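MHC class I antigen (Ctenopharyngodon idella, PDB 5H5Z) probably presents short peptides to T cells, as class I heavy chains do, holding a bound peptide in a groove between two helices over a beta sheet. Local coordinates at residues Ala55-Trp58 against Asp59-Gln63; Asp74-Gln77 against Ile78-Arg82; Glu157-Cys160 against Ile161-Lys165. One frame throughout, in Å; residues are numbered along the deposited sequence.

In the fold
All three contacts are local, each made within a helix over one to two turns, and none closes a long loop. From the N terminus, contact 1 falls in the first turns of helix 55-82 and contact 2 in the last turns of the same helix, their centres about 29 Å apart. The chain then runs through strands 90-100 to 128-131 and helix 134-145 before contact 3 appears on helix 148-170. The three follow in series, with no nesting or crossing. Contacts 1 and 3 meet across the groove, where Tyr57 packs on Trp163, joining helix 55-82 to helix 148-170; contact 2, its centre about 31 Å from that of contact 3, stands apart at the far end of the groove.

Contact 1. Residues Ala55-Trp58 against Asp59-Gln63; sequences ADYW and DRQTQ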
# COMPACT_ATOMS: atom_id res chain seq x y z
N ALA A 55 -10.24 25.29 5.21
CA ALA A 55 -11.56 24.96 5.74
C ALA A 55 -12.63 24.73 4.68
O ALA A 55 -13.34 23.72 4.75
CB ALA A 55 -12.00 26.02 6.74
N ASP A 56 -12.75 25.63 3.71
CA ASP A 56 -13.75 25.51 2.64
C ASP A 56 -13.63 24.20 1.86
O ASP A 56 -14.64 23.51 1.63
CB ASP A 56 -13.67 26.70 1.67
CG ASP A 56 -14.55 27.87 2.09
OD1 ASP A 56 -14.97 27.93 3.27
OD2 ASP A 56 -14.82 28.74 1.23
N TYR A 57 -12.41 23.86 1.47
CA TYR A 57 -12.12 22.61 0.77
C TYR A 57 -12.53 21.38 1.59
O TYR A 57 -13.22 20.49 1.10
CB TYR A 57 -10.63 22.54 0.40
CG TYR A 57 -10.19 21.22 -0.19
CD1 TYR A 57 -10.24 21.00 -1.57
CD2 TYR A 57 -9.70 20.20 0.63
CE1 TYR A 57 -9.82 19.78 -2.11
CE2 TYR A 57 -9.29 18.98 0.10
CZ TYR A 57 -9.35 18.78 -1.28
OH TYR A 57 -8.94 17.58 -1.82
N TRP A 58 -12.10 21.36 2.85
CA TRP A 58 -12.36 20.22 3.72
C TRP A 58 -13.83 20.09 4.13
O TRP A 58 -14.34 18.98 4.23
CB TRP A 58 -11.40 20.21 4.92
CG TRP A 58 -9.99 19.91 4.48
CD1 TRP A 58 -8.92 20.75 4.51
CD2 TRP A 58 -9.53 18.68 3.90
NE1 TRP A 58 -7.81 20.12 4.00
CE2 TRP A 58 -8.15 18.85 3.62
CE3 TRP A 58 -10.13 17.45 3.61
CZ2 TRP A 58 -7.37 17.83 3.05
CZ3 TRP A 58 -9.36 16.44 3.05
CH2 TRP A 58 -7.99 16.64 2.78
N ASP A 59 -14.51 21.22 4.31
CA ASP A 59 -15.95 21.18 4.58
C ASP A 59 -16.71 20.54 3.42
O ASP A 59 -17.64 19.75 3.63
CB ASP A 59 -16.51 22.58 4.87
CG ASP A 59 -15.98 23.17 6.17
OD1 ASP A 59 -15.44 22.40 7.01
OD2 ASP A 59 -16.09 24.39 6.37
N ARG A 60 -16.30 20.87 2.19
CA ARG A 60 -16.89 20.30 0.99
C ARG A 60 -16.59 18.81 0.86
O ARG A 60 -17.48 18.02 0.52
CB ARG A 60 -16.44 21.07 -0.26
CG ARG A 60 -17.46 22.11 -0.71
CD ARG A 60 -16.83 23.32 -1.38
NE ARG A 60 -17.83 24.39 -1.51
CZ ARG A 60 -18.14 25.25 -0.54
NH1 ARG A 60 -17.52 25.19 0.63
NH2 ARG A 60 -19.07 26.17 -0.74
N GLN A 61 -15.35 18.43 1.15
CA GLN A 61 -14.95 17.02 1.10
C GLN A 61 -15.68 16.19 2.16
O GLN A 61 -16.13 15.08 1.88
CB GLN A 61 -13.43 16.87 1.23
CG GLN A 61 -12.93 15.47 0.90
CD GLN A 61 -13.35 15.02 -0.48
OE1 GLN A 61 -12.71 15.35 -1.49
NE2 GLN A 61 -14.44 14.26 -0.55
N THR A 62 -15.80 16.75 3.36
CA THR A 62 -16.55 16.15 4.45
C THR A 62 -18.01 15.90 4.02
O THR A 62 -18.55 14.81 4.24
CB THR A 62 -16.51 17.03 5.71
OG1 THR A 62 -15.17 17.08 6.22
CG2 THR A 62 -17.43 16.50 6.80
N GLN A 63 -18.62 16.90 3.39
CA GLN A 63 -20.01 16.78 2.95
C GLN A 63 -20.21 15.68 1.90
O GLN A 63 -21.17 14.92 1.98
CB GLN A 63 -20.55 18.13 2.45
CG GLN A 63 -22.05 18.29 2.63
CD GLN A 63 -22.50 18.10 4.07
OE1 GLN A 63 -23.62 17.65 4.31
NE2 GLN A 63 -21.64 18.43 5.03
O HOH W 1 -9.91 14.94 -1.24
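Thr62 grips the carbonyl of Trp58 twice, an example of a helix residue whose side chain doubles its own backbone hydrogen bond. Its N donates to Trp58 O at 2.8 Å, and its hydroxyl OG1 to the same Trp58 O at 2.9 Å. The two donors come from opposite faces of the carbonyl plane, OG1 lying 38° out of it. With chi1 at -66°, OG1 sits beside the backbone N and is turned back toward the preceding turn. The other backbone bonds follow the alpha-helical pattern, among them Asp59 N to Ala55 O at 2.8 Å.

Charged groups gather at the exposed start of the helix. Arg60 folds back so that Asp56 O, an acceptor already used by Arg60 N, lies in the guanidinium plane at its edge, where NH1 makes a weak hydrogen bond of 3.5 Å to it. Asp56 OD2 lies well out of that plane, 4.5 Å from Arg60 NH1; no N-H points at it, and any attraction is probably through charge alone.

On the buried side an aliphatic carbon meets a ring and a water joins polar ends. Gln61 CB approaches Trp58 CE3 obliquely at 4.1 Å. The water lies 2.9 Å from Tyr57 OH and donates to Gln61 OE1 over 2.8 Å. Tyr57 OH is also hydrogen-bonded to Tyr167, and Gln61 OE1 to the backbone of the bound peptide, so the water belongs to a network at the wall of the peptide groove.

Arg60 and Gln61 both pack on an aromatic side chain of that peptide. Beneath, Tyr57 rests on Phe32 and Trp58 on Met33 of strand 30-36, while Thr62 OG1 bonds Ala42 N in a nearby loop, fastening the opening turns of helix 55-82 to the sheet edge.

Contact 2. Residues Asp74-Gln77 against Ile78-Arg82; sequences DSIQ and IVMER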
# COMPACT_ATOMS: atom_id res chain seq x y z
N ASP A 74 -26.72 2.02 2.47
CA ASP A 74 -27.89 1.59 1.72
C ASP A 74 -27.52 0.49 0.72
O ASP A 74 -28.25 -0.49 0.56
CB ASP A 74 -28.50 2.78 0.96
CG ASP A 74 -29.06 3.86 1.90
OD1 ASP A 74 -29.13 3.64 3.13
OD2 ASP A 74 -29.43 4.94 1.39
N SER A 75 -26.37 0.68 0.08
CA SER A 75 -25.88 -0.24 -0.95
C SER A 75 -25.56 -1.63 -0.39
O SER A 75 -26.02 -2.63 -0.94
CB SER A 75 -24.66 0.34 -1.66
OG SER A 75 -25.02 1.45 -2.46
N ILE A 76 -24.79 -1.68 0.69
CA ILE A 76 -24.39 -2.96 1.29
C ILE A 76 -25.61 -3.75 1.78
O ILE A 76 -25.64 -4.98 1.69
CB ILE A 76 -23.30 -2.82 2.38
CG1 ILE A 76 -22.62 -4.17 2.65
CG2 ILE A 76 -23.85 -2.18 3.65
CD1 ILE A 76 -21.31 -4.07 3.40
N GLN A 77 -26.63 -3.05 2.28
CA GLN A 77 -27.88 -3.69 2.70
C GLN A 77 -28.52 -4.44 1.54
O GLN A 77 -28.96 -5.58 1.69
CB GLN A 77 -28.85 -2.65 3.27
CG GLN A 77 -29.85 -3.22 4.27
CD GLN A 77 -29.21 -3.68 5.56
OE1 GLN A 77 -28.06 -3.33 5.87
NE2 GLN A 77 -29.95 -4.47 6.34
N ILE A 78 -28.55 -3.79 0.38
CA ILE A 78 -29.15 -4.34 -0.84
C ILE A 78 -28.42 -5.59 -1.36
O ILE A 78 -29.06 -6.61 -1.62
CB ILE A 78 -29.24 -3.24 -1.94
CG1 ILE A 78 -30.35 -2.24 -1.58
CG2 ILE A 78 -29.48 -3.84 -3.32
CD1 ILE A 78 -30.34 -0.97 -2.41
N VAL A 79 -27.10 -5.51 -1.48
CA VAL A 79 -26.31 -6.62 -2.03
C VAL A 79 -26.32 -7.87 -1.12
O VAL A 79 -26.44 -8.99 -1.62
CB VAL A 79 -24.87 -6.17 -2.44
CG1 VAL A 79 -24.13 -5.53 -1.29
CG2 VAL A 79 -24.07 -7.31 -3.06
N MET A 80 -26.24 -7.66 0.20
CA MET A 80 -26.30 -8.77 1.17
C MET A 80 -27.57 -9.60 1.01
O MET A 80 -27.53 -10.84 1.03
CB MET A 80 -26.20 -8.25 2.62
CG MET A 80 -24.89 -7.57 2.99
SD MET A 80 -24.71 -7.19 4.75
CE MET A 80 -25.97 -5.93 4.99
N GLU A 81 -28.69 -8.90 0.85
CA GLU A 81 -29.99 -9.52 0.65
C GLU A 81 -30.03 -10.35 -0.63
O GLU A 81 -30.64 -11.41 -0.68
CB GLU A 81 -31.10 -8.46 0.64
CG GLU A 81 -31.40 -7.88 2.02
CD GLU A 81 -32.10 -6.53 1.96
OE1 GLU A 81 -32.21 -5.94 0.87
OE2 GLU A 81 -32.53 -6.05 3.03
N ARG A 82 -29.35 -9.86 -1.67
CA ARG A 82 -29.31 -10.54 -2.96
C ARG A 82 -28.48 -11.83 -2.94
O ARG A 82 -28.77 -12.77 -3.68
CB ARG A 82 -28.87 -9.58 -4.07
CG ARG A 82 -30.06 -8.88 -4.71
CD ARG A 82 -29.85 -7.39 -4.94
NE ARG A 82 -29.00 -7.12 -6.09
CZ ARG A 82 -28.96 -5.95 -6.74
NH1 ARG A 82 -28.13 -5.80 -7.77
NH2 ARG A 82 -29.74 -4.94 -6.39
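Between Asp74-Gln77 and Ile78-Arg82 the backbone keeps regular i to i+4 bonding, with Val79 N to Ser75 O and Met80 N to Ile76 O both 3.1 Å, while Ile78 N to Asp74 O and Glu81 N to Gln77 O are weak. Met80 shows how a flexible chain can wrap a helix carbonyl: CG lies 3.0 Å from Ile76 O, and the bend at chi3 (-67°) turns the methyl back, setting CE 3.4 Å from both Ile76 O and Gln77 OE1. The Met80 and Ile76 side chains cross, CG to CG1 4.1 Å, an apolar contact. Val79 adds a longer one, its CG1 being 4.4 Å from Ile76 CG1. On the exposed flank Glu81 lies across Gln77: CD comes to 3.3 Å from Gln77 O, without a bond, and OE2 nears Gln77 CG, carboxylate and amide planes 83° apart.

Ser75 OG binds Val71 O and the backbone of the bound peptide, and Ile78 and Val79 pack on an apolar peptide side chain, as expected of a groove wall. Below, Ile76 and Met80 settle on Ser13 of strand 3-13, while Val79 and Met80 meet Tyr114 of strand 106-114; Arg82 reaches across to Gln135 and Thr139 of helix 134-145.

Contact 3. Residues Glu157-Cys160 against Ile161-Lys165; sequences ENTC and IEWLK
Glu162 and Asn158 meet on helix 148-170, one of the two helices that wall the peptide groove of the class I fold, where the helix widens into a pi-type turn at 157-159; Asn158 belongs to that turn and Glu162 follows it. The example shows that i to i+4 bonds can be made from carbonyls within such a turn. Glu162 N donates to Asn158 O at 2.8 Å, with an N-H...O angle of 164°. Thr159 O is satisfied by Trp163 N at 3.1 Å, and Cys160 O by Leu164 N at 2.8 Å. Each of these three carbonyls thus has its i+4 amide, although Asn158 and Thr159 are themselves part of the wider turn.

Side chains crowd two of the same oxygens without adding bonds, Glu162 CG at Asn158 O and Trp163 CD1 at Thr159 O. The Glu162 chain runs, extended beyond CG, back alongside the Asn158 carbonyl: CG stands beside the backbone N (chi1 -69°), which brings it to 3.1 Å from Asn158 O and puts carboxylate oxygen OE2 3.7 Å from Asn158 CB. Thr159 and Trp163 lie side by side and point the same way, the methyl CG2 of Thr159 being 3.9 Å from Trp163 CD1.

The carboxylate of Glu157 is met from outside the segments: OE2 forms salt bridges with Lys153 and Lys124. Toward the sheet, the buried residues are held covalently and by packing: Cys160 is joined by a disulfide to Cys98 of strand 90-100, tying the helix to the sheet floor, while Ile161 covers Cys98 and Leu100, and Leu164 rests on Leu5 and His3 of strand 3-13.

The edge of the Trp163 indole also faces the backbone, with Trp163 CD1 3.2 Å from Thr159 O, near the ring plane.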
# COMPACT_ATOMS: atom_id res chain seq x y z
N GLU A 157 -12.69 12.12 -16.49
CA GLU A 157 -11.98 12.78 -17.59
C GLU A 157 -11.83 14.29 -17.38
O GLU A 157 -10.98 14.91 -18.02
CB GLU A 157 -12.68 12.49 -18.92
CG GLU A 157 -12.66 11.01 -19.28
CD GLU A 157 -13.33 10.69 -20.60
OE1 GLU A 157 -13.91 11.60 -21.23
OE2 GLU A 157 -13.28 9.52 -21.02
N ASN A 158 -12.64 14.86 -16.50
CA ASN A 158 -12.61 16.31 -16.31
C ASN A 158 -12.25 16.68 -14.88
O ASN A 158 -11.11 17.02 -14.60
CB ASN A 158 -13.94 16.93 -16.75
CG ASN A 158 -14.28 16.61 -18.19
OD1 ASN A 158 -15.08 15.71 -18.47
ND2 ASN A 158 -13.66 17.33 -19.12
N THR A 159 -13.23 16.58 -13.97
CA THR A 159 -13.05 16.96 -12.57
C THR A 159 -11.81 16.33 -11.91
O THR A 159 -11.01 17.03 -11.27
CB THR A 159 -14.31 16.58 -11.77
OG1 THR A 159 -15.48 17.07 -12.45
CG2 THR A 159 -14.25 17.14 -10.35
N CYS A 160 -11.67 15.02 -12.07
CA CYS A 160 -10.55 14.27 -11.49
C CYS A 160 -9.19 14.80 -11.98
O CYS A 160 -8.28 15.04 -11.18
CB CYS A 160 -10.69 12.77 -11.81
SG CYS A 160 -9.54 11.68 -10.96
N ILE A 161 -9.06 14.97 -13.30
CA ILE A 161 -7.82 15.45 -13.92
C ILE A 161 -7.54 16.91 -13.54
O ILE A 161 -6.39 17.28 -13.27
CB ILE A 161 -7.87 15.25 -15.46
CG1 ILE A 161 -7.80 13.75 -15.82
CG2 ILE A 161 -6.78 16.04 -16.18
CD1 ILE A 161 -6.50 13.05 -15.45
N GLU A 162 -8.58 17.73 -13.50
CA GLU A 162 -8.41 19.14 -13.11
C GLU A 162 -7.80 19.25 -11.71
O GLU A 162 -6.86 20.04 -11.48
CB GLU A 162 -9.76 19.87 -13.20
CG GLU A 162 -10.26 20.05 -14.62
CD GLU A 162 -11.75 20.35 -14.69
OE1 GLU A 162 -12.32 20.85 -13.69
OE2 GLU A 162 -12.35 20.10 -15.76
N TRP A 163 -8.32 18.44 -10.78
CA TRP A 163 -7.83 18.43 -9.41
C TRP A 163 -6.46 17.77 -9.29
O TRP A 163 -5.61 18.24 -8.55
CB TRP A 163 -8.85 17.79 -8.47
CG TRP A 163 -9.92 18.76 -8.08
CD1 TRP A 163 -11.17 18.86 -8.61
CD2 TRP A 163 -9.82 19.80 -7.10
NE1 TRP A 163 -11.86 19.89 -8.01
CE2 TRP A 163 -11.05 20.48 -7.08
CE3 TRP A 163 -8.80 20.21 -6.23
CZ2 TRP A 163 -11.30 21.56 -6.22
CZ3 TRP A 163 -9.04 21.28 -5.37
CH2 TRP A 163 -10.28 21.94 -5.37
N LEU A 164 -6.25 16.67 -10.03
CA LEU A 164 -4.93 16.05 -10.06
C LEU A 164 -3.86 17.07 -10.45
O LEU A 164 -2.83 17.19 -9.78
CB LEU A 164 -4.91 14.84 -11.01
CG LEU A 164 -3.54 14.19 -11.24
CD1 LEU A 164 -2.88 13.74 -9.94
CD2 LEU A 164 -3.68 13.02 -12.20
N LYS A 165 -4.11 17.83 -11.51
CA LYS A 165 -3.18 18.88 -11.93
C LYS A 165 -2.87 19.89 -10.81
O LYS A 165 -1.71 20.28 -10.62
CB LYS A 165 -3.69 19.59 -13.20
CG LYS A 165 -3.62 18.72 -14.45
CD LYS A 165 -4.25 19.39 -15.66
CE LYS A 165 -4.10 18.51 -16.89
NZ LYS A 165 -5.03 18.91 -17.98